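Local coordinates for glycoside Hydrolase (Bacteroides uniformis, PDB 5T9X), which probably hydrolyses agarose as a family 16 glycoside hydrolase, within a pathway that lets a human gut bacterium use this red-algal polysaccharide, at residues A[120-125]-A[301-306]; A[167-172]-A[328-333]; A[176-181]-A[192-197]; A[210-215]-A[246-251]. One frame throughout, in Å; residues are numbered along the deposited sequence.

Contact 1 of 4, residues A[120-125]-A[301-306]; sequences LRIETS and INMEDQ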
loop_
_atom_site.group_PDB
_atom_site.type_symbol
_atom_site.label_atom_id
_atom_site.label_comp_id
_atom_site.label_asym_id
_atom_site.label_seq_id
_atom_site.Cartn_x
_atom_site.Cartn_y
_atom_site.Cartn_z
ATOM N N LEU A 120 12.333 -1.805 5.709
ATOM C CA LEU A 120 12.098 -0.607 4.918
ATOM C C LEU A 120 11.397 0.383 5.840
ATOM O O LEU A 120 10.454 0.028 6.533
ATOM C CB LEU A 120 11.204 -0.936 3.736
ATOM C CG LEU A 120 10.785 0.233 2.869
ATOM C CD1 LEU A 120 12.003 0.896 2.251
ATOM C CD2 LEU A 120 9.819 -0.251 1.806
ATOM N N ARG A 121 11.885 1.609 5.861
ATOM C CA ARG A 121 11.388 2.627 6.767
ATOM C C ARG A 121 11.022 3.864 5.949
ATOM O O ARG A 121 11.841 4.353 5.160
ATOM C CB ARG A 121 12.448 2.987 7.817
ATOM C CG ARG A 121 13.073 1.803 8.573
ATOM C CD ARG A 121 14.265 2.233 9.444
ATOM N NE ARG A 121 13.826 3.299 10.340
ATOM C CZ ARG A 121 13.283 3.130 11.550
ATOM N NH1 ARG A 121 13.163 1.904 12.113
ATOM N NH2 ARG A 121 12.866 4.220 12.212
ATOM N N ILE A 122 9.790 4.343 6.123
ATOM C CA ILE A 122 9.349 5.554 5.467
ATOM C C ILE A 122 8.998 6.558 6.533
ATOM O O ILE A 122 8.084 6.321 7.287
ATOM C CB ILE A 122 8.130 5.285 4.588
ATOM C CG1 ILE A 122 8.482 4.222 3.572
ATOM C CG2 ILE A 122 7.660 6.567 3.874
ATOM C CD1 ILE A 122 7.374 3.966 2.591
ATOM N N GLU A 123 9.719 7.679 6.586
ATOM C CA GLU A 123 9.437 8.708 7.590
ATOM C C GLU A 123 8.558 9.863 7.079
ATOM O O GLU A 123 8.356 10.030 5.890
ATOM C CB GLU A 123 10.726 9.206 8.298
ATOM C CG GLU A 123 11.785 9.989 7.509
ATOM C CD GLU A 123 12.769 10.766 8.431
ATOM O OE1 GLU A 123 12.979 10.332 9.598
ATOM O OE2 GLU A 123 13.323 11.822 8.005
ATOM N N THR A 124 8.035 10.633 8.024
ATOM C CA THR A 124 7.271 11.831 7.757
ATOM C C THR A 124 7.801 13.014 8.573
ATOM O O THR A 124 8.023 12.889 9.756
ATOM C CB THR A 124 5.817 11.576 8.111
ATOM O OG1 THR A 124 5.379 10.461 7.346
ATOM C CG2 THR A 124 4.947 12.761 7.785
ATOM N N SER A 125 7.988 14.157 7.931
ATOM C CA SER A 125 8.421 15.361 8.607
ATOM C C SER A 125 7.757 16.541 7.959
ATOM O O SER A 125 7.100 16.398 6.943
ATOM C CB SER A 125 9.942 15.507 8.540
ATOM O OG SER A 125 10.384 15.903 7.254
ATOM N N ILE A 301 5.140 1.170 -2.344
ATOM C CA ILE A 301 5.047 1.230 -0.911
ATOM C C ILE A 301 5.233 2.693 -0.575
ATOM O O ILE A 301 6.251 3.279 -0.984
ATOM C CB ILE A 301 6.166 0.391 -0.242
ATOM C CG1 ILE A 301 6.152 -1.051 -0.751
ATOM C CG2 ILE A 301 6.015 0.401 1.275
ATOM C CD1 ILE A 301 7.345 -1.880 -0.312
ATOM N N ASN A 302 4.298 3.293 0.164
ATOM C CA ASN A 302 4.483 4.691 0.558
ATOM C C ASN A 302 3.724 5.123 1.794
ATOM O O ASN A 302 2.968 4.346 2.380
ATOM C CB ASN A 302 4.121 5.590 -0.630
ATOM C CG ASN A 302 2.620 5.618 -0.952
ATOM O OD1 ASN A 302 1.782 5.386 -0.111
ATOM N ND2 ASN A 302 2.293 5.990 -2.177
ATOM N N MET A 303 3.905 6.382 2.176
ATOM C CA MET A 303 2.870 7.069 2.942
ATOM C C MET A 303 2.308 8.271 2.175
ATOM O O MET A 303 2.966 8.830 1.307
ATOM C CB MET A 303 3.375 7.495 4.302
ATOM C CG MET A 303 3.961 6.400 5.181
ATOM S SD MET A 303 4.708 7.072 6.717
ATOM C CE MET A 303 3.227 7.310 7.668
ATOM N N GLU A 304 1.078 8.645 2.509
ATOM C CA GLU A 304 0.360 9.743 1.864
ATOM C C GLU A 304 -0.375 10.552 2.929
ATOM O O GLU A 304 -1.008 9.991 3.808
ATOM C CB GLU A 304 -0.673 9.208 0.853
ATOM C CG GLU A 304 -0.084 8.494 -0.354
ATOM C CD GLU A 304 -1.106 7.865 -1.316
ATOM O OE1 GLU A 304 -2.348 7.984 -1.097
ATOM O OE2 GLU A 304 -0.645 7.221 -2.313
ATOM N N ASP A 305 -0.274 11.875 2.846
ATOM C CA ASP A 305 -1.218 12.786 3.498
ATOM C C ASP A 305 -2.327 13.062 2.491
ATOM O O ASP A 305 -2.220 13.980 1.675
ATOM C CB ASP A 305 -0.524 14.095 3.875
ATOM C CG ASP A 305 -1.284 14.888 4.891
ATOM O OD1 ASP A 305 -2.446 14.522 5.223
ATOM O OD2 ASP A 305 -0.682 15.871 5.369
ATOM N N GLN A 306 -3.365 12.236 2.529
ATOM C CA GLN A 306 -4.351 12.200 1.452
ATOM C C GLN A 306 -5.257 13.412 1.487
ATOM O O GLN A 306 -5.643 13.841 2.563
ATOM C CB GLN A 306 -5.177 10.933 1.536
ATOM C CG GLN A 306 -4.396 9.698 1.128
ATOM C CD GLN A 306 -5.155 8.413 1.387
ATOM O OE1 GLN A 306 -6.129 8.389 2.133
ATOM N NE2 GLN A 306 -4.691 7.328 0.786
#
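Leu120 and Ile301 reach toward each other tip to tip, Leu120 CD2 stopping 3.6 Å from Ile301 CD1, and Ile122 fills the next hollow along. Its CD1 settles on the opposing backbone, 3.6 Å from Asn302 CA, with Ile301 CG2 beside it; its other branch, CG2, lies 3.9 Å from Met303 CG as the two side chains slide past each other in opposite directions. The last bump is the Met303 thioether. SD sits 3.5 Å from Ile122 O and equally far from Thr124 OG1, and the bend at its final torsion (chi3 79°) carries CE along Thr124 toward Ala171. Thr124 OG1 is hydrogen-bonded to Thr149 OG1, so the sulfur meets a hydroxyl that already has a polar partner. The strands run nearly parallel, their axes 19° apart and 8.1 Å from each other at the closest point, a spacing that side chains fill. This is face-to-face packing of the two sheets of a beta-sandwich, as expected for a family 16 jelly roll. On the other side of strand 301-304, Asn302 ND2 and Gln306 NE2 each donate to a different oxygen of the Glu304 carboxylate. Between the segments the touching is mainly apolar and sulfur contact, with the one hydroxyl involved satisfied by Thr149.

Contact 2 of 4, residues A[167-172]-A[328-333]; sequences YAKIAN and TFLVDW. With NA (sodium ion), chain D.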
loop_
_atom_site.group_PDB
_atom_site.type_symbol
_atom_site.label_atom_id
_atom_site.label_comp_id
_atom_site.label_asym_id
_atom_site.label_seq_id
_atom_site.Cartn_x
_atom_site.Cartn_y
_atom_site.Cartn_z
ATOM N N TYR A 167 4.678 -7.842 5.226
ATOM C CA TYR A 167 4.682 -7.947 6.680
ATOM C C TYR A 167 5.074 -6.550 7.160
ATOM O O TYR A 167 6.216 -6.082 6.926
ATOM C CB TYR A 167 5.719 -8.983 7.136
ATOM C CG TYR A 167 5.624 -9.439 8.574
ATOM C CD1 TYR A 167 4.407 -9.833 9.107
ATOM C CD2 TYR A 167 6.763 -9.567 9.376
ATOM C CE1 TYR A 167 4.305 -10.302 10.401
ATOM C CE2 TYR A 167 6.672 -10.027 10.689
ATOM C CZ TYR A 167 5.431 -10.406 11.191
ATOM O OH TYR A 167 5.247 -10.866 12.475
ATOM N N ALA A 168 4.110 -5.872 7.775
ATOM C CA ALA A 168 4.205 -4.439 7.955
ATOM C C ALA A 168 3.563 -3.976 9.235
ATOM O O ALA A 168 2.591 -4.574 9.740
ATOM C CB ALA A 168 3.524 -3.765 6.796
ATOM N N LYS A 169 4.083 -2.872 9.729
ATOM C CA LYS A 169 3.554 -2.231 10.911
ATOM C C LYS A 169 3.053 -0.845 10.524
ATOM O O LYS A 169 3.837 0.082 10.296
ATOM C CB LYS A 169 4.632 -2.147 11.983
ATOM C CG LYS A 169 4.159 -1.609 13.311
ATOM C CD LYS A 169 5.274 -1.799 14.329
ATOM C CE LYS A 169 4.790 -1.813 15.761
ATOM N NZ LYS A 169 4.357 -0.441 16.116
ATOM N N ILE A 170 1.735 -0.717 10.491
ATOM C CA ILE A 170 1.084 0.498 10.055
ATOM C C ILE A 170 1.457 1.657 10.981
ATOM O O ILE A 170 1.489 1.505 12.205
ATOM C CB ILE A 170 -0.428 0.277 10.017
ATOM C CG1 ILE A 170 -0.777 -0.626 8.826
ATOM C CG2 ILE A 170 -1.185 1.589 9.937
ATOM C CD1 ILE A 170 -2.064 -1.390 9.013
ATOM N N ALA A 171 1.735 2.815 10.396
ATOM C CA ALA A 171 2.195 3.937 11.186
ATOM C C ALA A 171 1.113 4.418 12.149
ATOM O O ALA A 171 -0.050 4.464 11.790
ATOM C CB ALA A 171 2.641 5.078 10.287
ATOM N N ASN A 172 1.526 4.783 13.364
ATOM C CA ASN A 172 0.636 5.386 14.360
ATOM C C ASN A 172 0.488 6.889 14.054
ATOM O O ASN A 172 0.979 7.739 14.779
ATOM C CB ASN A 172 1.173 5.134 15.764
ATOM C CG ASN A 172 0.238 5.622 16.882
ATOM O OD1 ASN A 172 -0.899 6.052 16.681
ATOM N ND2 ASN A 172 0.747 5.566 18.078
ATOM N N THR A 328 6.540 6.820 11.199
ATOM C CA THR A 328 7.380 5.978 10.381
ATOM C C THR A 328 6.595 4.694 10.067
ATOM O O THR A 328 6.163 3.995 10.970
ATOM C CB THR A 328 8.702 5.692 11.118
ATOM O OG1 THR A 328 9.460 6.905 11.223
ATOM C CG2 THR A 328 9.539 4.685 10.381
ATOM N N PHE A 329 6.389 4.411 8.784
ATOM C CA PHE A 329 5.829 3.127 8.314
ATOM C C PHE A 329 6.989 2.152 8.124
ATOM O O PHE A 329 8.024 2.540 7.551
ATOM C CB PHE A 329 5.086 3.371 6.993
ATOM C CG PHE A 329 4.363 2.185 6.433
ATOM C CD1 PHE A 329 3.799 1.224 7.236
ATOM C CD2 PHE A 329 4.186 2.084 5.058
ATOM C CE1 PHE A 329 3.124 0.144 6.693
ATOM C CE2 PHE A 329 3.500 1.021 4.492
ATOM C CZ PHE A 329 2.969 0.041 5.311
ATOM N N LEU A 330 6.818 0.924 8.626
ATOM C CA LEU A 330 7.859 -0.128 8.629
ATOM C C LEU A 330 7.381 -1.331 7.862
ATOM O O LEU A 330 6.284 -1.826 8.114
ATOM C CB LEU A 330 8.161 -0.612 10.046
ATOM C CG LEU A 330 8.700 0.431 11.026
ATOM C CD1 LEU A 330 8.869 -0.097 12.449
ATOM C CD2 LEU A 330 10.015 0.989 10.494
ATOM N N VAL A 331 8.197 -1.805 6.928
ATOM C CA VAL A 331 7.925 -3.042 6.239
ATOM C C VAL A 331 9.141 -3.914 6.410
ATOM O O VAL A 331 10.244 -3.580 5.951
ATOM C CB VAL A 331 7.628 -2.824 4.758
ATOM C CG1 VAL A 331 7.539 -4.163 4.029
ATOM C CG2 VAL A 331 6.324 -2.050 4.607
ATOM N N ASP A 332 8.909 -5.041 7.069
ATOM C CA ASP A 332 9.949 -5.984 7.464
ATOM C C ASP A 332 10.321 -6.801 6.261
ATOM O O ASP A 332 11.487 -7.098 6.041
ATOM C CB ASP A 332 9.390 -6.881 8.579
ATOM C CG ASP A 332 10.412 -7.850 9.175
ATOM O OD1 ASP A 332 11.624 -7.866 8.801
ATOM O OD2 ASP A 332 9.950 -8.643 10.026
ATOM N N TRP A 333 9.316 -7.207 5.511
ATOM C CA TRP A 333 9.546 -7.856 4.241
ATOM C C TRP A 333 8.337 -7.798 3.324
ATOM O O TRP A 333 7.176 -7.550 3.757
ATOM C CB TRP A 333 9.962 -9.325 4.436
ATOM C CG TRP A 333 9.156 -10.203 5.363
ATOM C CD1 TRP A 333 9.534 -10.599 6.582
ATOM C CD2 TRP A 333 7.899 -10.855 5.106
ATOM N NE1 TRP A 333 8.604 -11.436 7.136
ATOM C CE2 TRP A 333 7.586 -11.610 6.246
ATOM C CE3 TRP A 333 7.001 -10.862 4.033
ATOM C CZ2 TRP A 333 6.429 -12.362 6.352
ATOM C CZ3 TRP A 333 5.847 -11.613 4.134
ATOM C CH2 TRP A 333 5.569 -12.354 5.287
HETATM NA NA NA D . 13.300 -7.897 7.390
HETATM O O HOH W 1 5.044 1.697 11.995
#
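Tyr167 CB lies over the face of Trp333, 3.4 Å from the centroid of the six-membered ring and 15° off its normal, a CH-pi contact. The phenol ring beyond it is nearly parallel to the indole, with planes 21° apart, but slid so far that the rings barely overlap; Trp333 also meets Trp52 edge-to-face. With CG anti to the backbone N (chi1 -166°), Tyr167 runs beside Asp332, whose OD2 sits at the ring edge, 3.4 Å from Tyr167 CD2. Farther along, the Phe329 ring presents its edge to a backbone carbonyl, CD1 lying 3.3 Å from Lys169 O, while Val331 CG2 rests over the rim of one face. The strands are antiparallel: Tyr167 N bonds to Trp333 O and Lys169 N to Leu330 O. Between them, Tyr167 O takes the N-H of Asp332 at 2.9 Å, and Asp332 and Trp333 both oppose Tyr167, a classic beta bulge. Asp332, within the bulge, also binds the sodium, through O at 2.4 Å and OD1 at 2.2 Å, with Glu51, Asp75, Asn77 and Gly118 completing the listed ligands. Strand 329-341 continues the sheet to strand 119-122, and strand 162-169 pairs on its other side with strand 252-260. Phe329 and Val331 face strand 298-304 of the second sheet.

Contact 3 of 4, residues A[176-181]-A[192-197]; sequences ASDVWM and IIEAYG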
loop_
_atom_site.group_PDB
_atom_site.type_symbol
_atom_site.label_atom_id
_atom_site.label_comp_id
_atom_site.label_asym_id
_atom_site.label_seq_id
_atom_site.Cartn_x
_atom_site.Cartn_y
_atom_site.Cartn_z
ATOM N N ALA A 176 -1.743 8.006 5.725
ATOM C CA ALA A 176 -1.975 6.680 5.177
ATOM C C ALA A 176 -0.659 5.915 5.114
ATOM O O ALA A 176 0.355 6.486 4.737
ATOM C CB ALA A 176 -2.574 6.783 3.792
ATOM N N SER A 177 -0.693 4.645 5.513
ATOM C CA SER A 177 0.396 3.682 5.259
ATOM C C SER A 177 -0.086 2.739 4.150
ATOM O O SER A 177 -1.180 2.161 4.272
ATOM C CB SER A 177 0.692 2.883 6.519
ATOM O OG SER A 177 1.013 3.718 7.623
ATOM N N ASP A 178 0.681 2.633 3.057
ATOM C CA ASP A 178 0.199 1.987 1.820
ATOM C C ASP A 178 1.180 1.013 1.198
ATOM O O ASP A 178 2.368 1.340 0.997
ATOM C CB ASP A 178 -0.084 3.018 0.715
ATOM C CG ASP A 178 -1.143 4.060 1.096
ATOM O OD1 ASP A 178 -2.297 3.692 1.452
ATOM O OD2 ASP A 178 -0.819 5.262 1.007
ATOM N N VAL A 179 0.640 -0.142 0.819
ATOM C CA VAL A 179 1.317 -1.113 -0.055
ATOM C C VAL A 179 0.355 -1.437 -1.180
ATOM O O VAL A 179 -0.749 -1.894 -0.913
ATOM C CB VAL A 179 1.693 -2.407 0.700
ATOM C CG1 VAL A 179 2.402 -3.400 -0.217
ATOM C CG2 VAL A 179 2.593 -2.064 1.863
ATOM N N TRP A 180 0.760 -1.206 -2.435
ATOM C CA TRP A 180 -0.187 -1.289 -3.568
ATOM C C TRP A 180 0.458 -1.460 -4.927
ATOM O O TRP A 180 1.663 -1.390 -5.076
ATOM C CB TRP A 180 -1.142 -0.084 -3.566
ATOM C CG TRP A 180 -0.486 1.260 -3.614
ATOM C CD1 TRP A 180 0.343 1.799 -2.687
ATOM C CD2 TRP A 180 -0.666 2.266 -4.621
ATOM N NE1 TRP A 180 0.738 3.076 -3.067
ATOM C CE2 TRP A 180 0.110 3.397 -4.237
ATOM C CE3 TRP A 180 -1.389 2.319 -5.804
ATOM C CZ2 TRP A 180 0.179 4.585 -5.012
ATOM C CZ3 TRP A 180 -1.339 3.506 -6.581
ATOM C CH2 TRP A 180 -0.548 4.619 -6.178
ATOM N N MET A 181 -0.367 -1.733 -5.919
ATOM C CA MET A 181 0.119 -2.076 -7.234
ATOM C C MET A 181 -0.625 -1.220 -8.228
ATOM O O MET A 181 -1.805 -1.009 -8.084
ATOM C CB MET A 181 -0.099 -3.560 -7.499
ATOM C CG MET A 181 0.521 -4.424 -6.430
ATOM S SD MET A 181 0.703 -6.142 -6.896
ATOM C CE MET A 181 -0.968 -6.741 -6.778
ATOM N N ILE A 192 -3.203 -3.496 -1.583
ATOM C CA ILE A 192 -2.984 -4.548 -0.613
ATOM C C ILE A 192 -3.238 -4.036 0.817
ATOM O O ILE A 192 -4.040 -4.585 1.561
ATOM C CB ILE A 192 -1.590 -5.163 -0.808
ATOM C CG1 ILE A 192 -1.494 -5.709 -2.234
ATOM C CG2 ILE A 192 -1.370 -6.295 0.184
ATOM C CD1 ILE A 192 -0.130 -6.190 -2.653
ATOM N N ILE A 193 -2.555 -2.974 1.177
ATOM C CA ILE A 193 -2.752 -2.293 2.425
ATOM C C ILE A 193 -3.011 -0.828 2.125
ATOM O O ILE A 193 -2.193 -0.157 1.492
ATOM C CB ILE A 193 -1.507 -2.365 3.333
ATOM C CG1 ILE A 193 -1.148 -3.821 3.650
ATOM C CG2 ILE A 193 -1.782 -1.622 4.641
ATOM C CD1 ILE A 193 0.067 -4.024 4.547
ATOM N N GLU A 194 -4.148 -0.336 2.594
ATOM C CA GLU A 194 -4.335 1.110 2.804
ATOM C C GLU A 194 -4.940 1.250 4.206
ATOM O O GLU A 194 -5.966 0.656 4.501
ATOM C CB GLU A 194 -5.206 1.712 1.700
ATOM C CG GLU A 194 -5.524 3.184 1.875
ATOM C CD GLU A 194 -6.250 3.779 0.673
ATOM O OE1 GLU A 194 -7.274 3.199 0.235
ATOM O OE2 GLU A 194 -5.815 4.852 0.192
ATOM N N ALA A 195 -4.238 1.953 5.086
ATOM C CA ALA A 195 -4.619 2.009 6.495
ATOM C C ALA A 195 -4.204 3.318 7.151
ATOM O O ALA A 195 -3.221 3.953 6.752
ATOM C CB ALA A 195 -4.048 0.822 7.257
ATOM N N TYR A 196 -4.996 3.713 8.141
ATOM C CA TYR A 196 -4.738 4.899 8.969
ATOM C C TYR A 196 -4.629 4.385 10.398
ATOM O O TYR A 196 -5.582 3.800 10.921
ATOM C CB TYR A 196 -5.890 5.902 8.819
ATOM C CG TYR A 196 -6.248 6.098 7.374
ATOM C CD1 TYR A 196 -5.540 6.990 6.591
ATOM C CD2 TYR A 196 -7.233 5.341 6.773
ATOM C CE1 TYR A 196 -5.827 7.166 5.249
ATOM C CE2 TYR A 196 -7.525 5.501 5.428
ATOM C CZ TYR A 196 -6.820 6.429 4.666
ATOM O OH TYR A 196 -7.079 6.605 3.322
ATOM N N GLY A 197 -3.454 4.541 10.993
ATOM C CA GLY A 197 -3.198 3.954 12.293
ATOM C C GLY A 197 -3.468 4.777 13.543
ATOM O O GLY A 197 -3.510 4.210 14.639
HETATM O O HOH W 2 -0.827 5.053 9.019
#
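Val179 and Ile193 face each other as an antiparallel hydrogen-bonded pair, with Ile192 squeezed in as a classic beta bulge, so that Val179 O accepts two N-H groups, from Ile192 and Ile193, each at 3.0 Å. The Ile193 bond is the straighter, 170° at the hydrogen against 136° for Ile192. The bulge belongs to the sequence EIDIIE, which matches the active-site motif of bulge-containing family 16 enzymes. On the face bearing Asp178 and Glu194, the two carboxylates lie side by side, pointing the same way with planes 66° apart; Asp178 OD1 packs 3.3 Å from Glu194 CG. Glu194 is extended, and its oxygens are fixed from outside: OE1 by His216 ND1 and OE2 by Gln306 NE2. A bound imidazole close by suggests a pocket here. The other face is mostly apolar, Val179 CB and Ile193 CB 4.1 Å apart and crossing at a slant, with Ser177 OG tied to Ala171 N. At the bulge end, Met181 CG separately reaches Ile192 CD1 at 4.2 Å. At the far end Ala176 CB touches Tyr196 CE1 at 3.6 Å. The pair forms a hairpin in the middle of its sheet, flanked by strand 298-304 beside 176-182 and strand 215-224 beside 188-195; Ile192 and Ile193 press on strand 252-260 of the other sheet.

Contact 4 of 4, residues A[210-215]-A[246-251]; sequences YGPDRI and IWRNDF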
loop_
_atom_site.group_PDB
_atom_site.type_symbol
_atom_site.label_atom_id
_atom_site.label_comp_id
_atom_site.label_asym_id
_atom_site.label_seq_id
_atom_site.Cartn_x
_atom_site.Cartn_y
_atom_site.Cartn_z
ATOM N N TYR A 210 -12.875 6.233 8.920
ATOM C CA TYR A 210 -12.517 4.859 9.299
ATOM C C TYR A 210 -11.235 4.883 10.147
ATOM O O TYR A 210 -10.273 5.618 9.855
ATOM C CB TYR A 210 -12.388 3.943 8.059
ATOM C CG TYR A 210 -13.728 3.502 7.443
ATOM C CD1 TYR A 210 -14.557 2.591 8.100
ATOM C CD2 TYR A 210 -14.151 3.973 6.215
ATOM C CE1 TYR A 210 -15.767 2.162 7.542
ATOM C CE2 TYR A 210 -15.355 3.564 5.651
ATOM C CZ TYR A 210 -16.168 2.657 6.314
ATOM O OH TYR A 210 -17.383 2.248 5.770
ATOM N N GLY A 211 -11.260 4.089 11.212
ATOM C CA GLY A 211 -10.253 4.150 12.272
ATOM C C GLY A 211 -9.177 3.077 12.220
ATOM O O GLY A 211 -9.046 2.362 11.229
ATOM N N PRO A 212 -8.408 2.946 13.315
ATOM C CA PRO A 212 -7.243 2.083 13.358
ATOM C C PRO A 212 -7.544 0.604 13.576
ATOM O O PRO A 212 -6.609 -0.193 13.705
ATOM C CB PRO A 212 -6.452 2.660 14.537
ATOM C CG PRO A 212 -7.500 3.165 15.465
ATOM C CD PRO A 212 -8.564 3.720 14.567
ATOM N N ASP A 213 -8.828 0.254 13.654
ATOM C CA ASP A 213 -9.292 -1.137 13.594
ATOM C C ASP A 213 -9.579 -1.630 12.152
ATOM O O ASP A 213 -10.043 -2.780 11.969
ATOM C CB ASP A 213 -10.541 -1.325 14.477
ATOM C CG ASP A 213 -11.766 -0.537 13.976
ATOM O OD1 ASP A 213 -11.630 0.582 13.386
ATOM O OD2 ASP A 213 -12.894 -1.025 14.211
ATOM N N ARG A 214 -9.300 -0.788 11.146
ATOM C CA ARG A 214 -9.606 -1.109 9.740
ATOM C C ARG A 214 -8.385 -1.137 8.855
ATOM O O ARG A 214 -7.452 -0.327 8.998
ATOM C CB ARG A 214 -10.571 -0.099 9.105
ATOM C CG ARG A 214 -11.864 0.114 9.849
ATOM C CD ARG A 214 -12.939 -0.885 9.513
ATOM N NE ARG A 214 -14.127 -0.555 10.290
ATOM C CZ ARG A 214 -15.386 -0.817 9.944
ATOM N NH1 ARG A 214 -15.688 -1.452 8.811
ATOM N NH2 ARG A 214 -16.377 -0.439 10.760
ATOM N N ILE A 215 -8.442 -2.057 7.901
ATOM C CA ILE A 215 -7.575 -2.036 6.726
ATOM C C ILE A 215 -8.497 -1.950 5.507
ATOM O O ILE A 215 -9.456 -2.697 5.411
ATOM C CB ILE A 215 -6.730 -3.309 6.625
ATOM C CG1 ILE A 215 -5.998 -3.584 7.934
ATOM C CG2 ILE A 215 -5.703 -3.180 5.492
ATOM C CD1 ILE A 215 -5.442 -4.991 7.987
ATOM N N ILE A 246 -6.270 -3.673 16.634
ATOM C CA ILE A 246 -5.714 -2.389 16.291
ATOM C C ILE A 246 -4.398 -2.674 15.577
ATOM O O ILE A 246 -3.380 -2.921 16.243
ATOM C CB ILE A 246 -5.444 -1.536 17.566
ATOM C CG1 ILE A 246 -6.702 -1.463 18.479
ATOM C CG2 ILE A 246 -4.897 -0.147 17.214
ATOM C CD1 ILE A 246 -7.989 -1.050 17.787
ATOM N N TRP A 247 -4.410 -2.574 14.241
ATOM C CA TRP A 247 -3.313 -3.054 13.380
ATOM C C TRP A 247 -1.944 -2.339 13.592
ATOM O O TRP A 247 -0.893 -2.963 13.496
ATOM C CB TRP A 247 -3.750 -3.017 11.888
ATOM C CG TRP A 247 -5.068 -3.735 11.649
ATOM C CD1 TRP A 247 -6.294 -3.155 11.475
ATOM C CD2 TRP A 247 -5.296 -5.155 11.630
ATOM N NE1 TRP A 247 -7.262 -4.117 11.325
ATOM C CE2 TRP A 247 -6.681 -5.353 11.424
ATOM C CE3 TRP A 247 -4.468 -6.266 11.738
ATOM C CZ2 TRP A 247 -7.254 -6.627 11.332
ATOM C CZ3 TRP A 247 -5.029 -7.530 11.643
ATOM C CH2 TRP A 247 -6.413 -7.700 11.443
ATOM N N ARG A 248 -1.985 -1.036 13.843
ATOM C CA ARG A 248 -0.865 -0.218 14.355
ATOM C C ARG A 248 0.077 -0.888 15.388
ATOM O O ARG A 248 1.282 -0.623 15.429
ATOM C CB ARG A 248 -1.501 1.023 15.020
ATOM C CG ARG A 248 -0.659 1.737 16.075
ATOM C CD ARG A 248 -1.446 2.008 17.329
ATOM N NE ARG A 248 -2.472 2.971 17.024
ATOM C CZ ARG A 248 -3.467 3.317 17.827
ATOM N NH1 ARG A 248 -3.623 2.786 19.026
ATOM N NH2 ARG A 248 -4.325 4.226 17.391
ATOM N N ASN A 249 -0.488 -1.701 16.261
ATOM C CA ASN A 249 0.252 -2.210 17.410
ATOM C C ASN A 249 1.263 -3.292 17.117
ATOM O O ASN A 249 2.064 -3.591 17.967
ATOM C CB ASN A 249 -0.724 -2.699 18.504
ATOM C CG ASN A 249 -1.509 -1.555 19.139
ATOM O OD1 ASN A 249 -1.115 -0.391 19.094
ATOM N ND2 ASN A 249 -2.632 -1.892 19.734
ATOM N N ASP A 250 1.223 -3.893 15.945
ATOM C CA ASP A 250 2.191 -4.907 15.623
ATOM C C ASP A 250 2.407 -5.052 14.111
ATOM O O ASP A 250 1.742 -4.372 13.323
ATOM C CB ASP A 250 1.741 -6.236 16.237
ATOM C CG ASP A 250 2.901 -7.023 16.839
ATOM O OD1 ASP A 250 3.988 -7.165 16.187
ATOM O OD2 ASP A 250 2.710 -7.492 17.985
ATOM N N PHE A 251 3.371 -5.909 13.745
ATOM C CA PHE A 251 3.548 -6.395 12.381
ATOM C C PHE A 251 2.430 -7.373 12.031
ATOM O O PHE A 251 2.015 -8.179 12.860
ATOM C CB PHE A 251 4.936 -7.020 12.173
ATOM C CG PHE A 251 6.040 -6.004 12.141
ATOM C CD1 PHE A 251 6.425 -5.412 10.936
ATOM C CD2 PHE A 251 6.647 -5.577 13.327
ATOM C CE1 PHE A 251 7.430 -4.443 10.894
ATOM C CE2 PHE A 251 7.640 -4.598 13.311
ATOM C CZ PHE A 251 8.045 -4.037 12.083
HETATM O O HOH W 3 -4.035 0.621 12.893
#
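Ile215 crosses Trp247 at about a right angle, its CG1-CD1 branch laid over one face of the indole: CG1 is 3.6 Å from the centroid of the five-membered ring, 13° off the normal, and CD1 stands over the middle of the bicycle. Two loops of the beta-sandwich meet here, a type I turn from Gly211 to Arg214 and a short 3-10 segment, 247-249. The same indole shows its edge to the turn, where NE1 makes a weak hydrogen bond of 3.2 Å to Asp213 O. Trp247 CG lies beside the backbone N (chi1 -52°), swinging the ring toward the turn. Its backbone also takes part, Trp247 N donating to Pro212 O at 3.3 Å. Pro212 and Arg248 run alongside each other in the same direction, Pro212 CG 3.9 Å from Arg248 NH2, while Ile246 CG2 covers part of one guanidinium face. Arg248 NH2 finds its charge partner in Asp199, a salt bridge, and also bonds to Gly197 O. Trp247 meets His252 edge-to-face, tying the loop to the strand that follows. One water closes the seam, donating to Pro212 O and accepting from Arg248 N, each at 2.8 Å.

In the fold
Contacts 1, 2 and 3 lie about 10 Å apart, centre to centre, across the beta-sandwich. Contacts 1 and 2 share a sheet, joined by probable hydrogen bonds from Leu120 N to Val331 O (2.8 Å) and Ile122 N to Phe329 O (2.9 Å). Contacts 1 and 3 meet in the other sheet through neighbouring strands 298-304 and 176-182, Met303 CB packing 3.2 Å from Ala176 O. Contact 4 lies about 11 Å, centre to centre, from contacts 2 and 3, and a probable hydrogen bond from Lys169 NZ to Arg248 O (3.2 Å) joins it to contact 2. The sodium of contact 2 is about 13 Å from the Val179 side chain, away from the probable active-site strand.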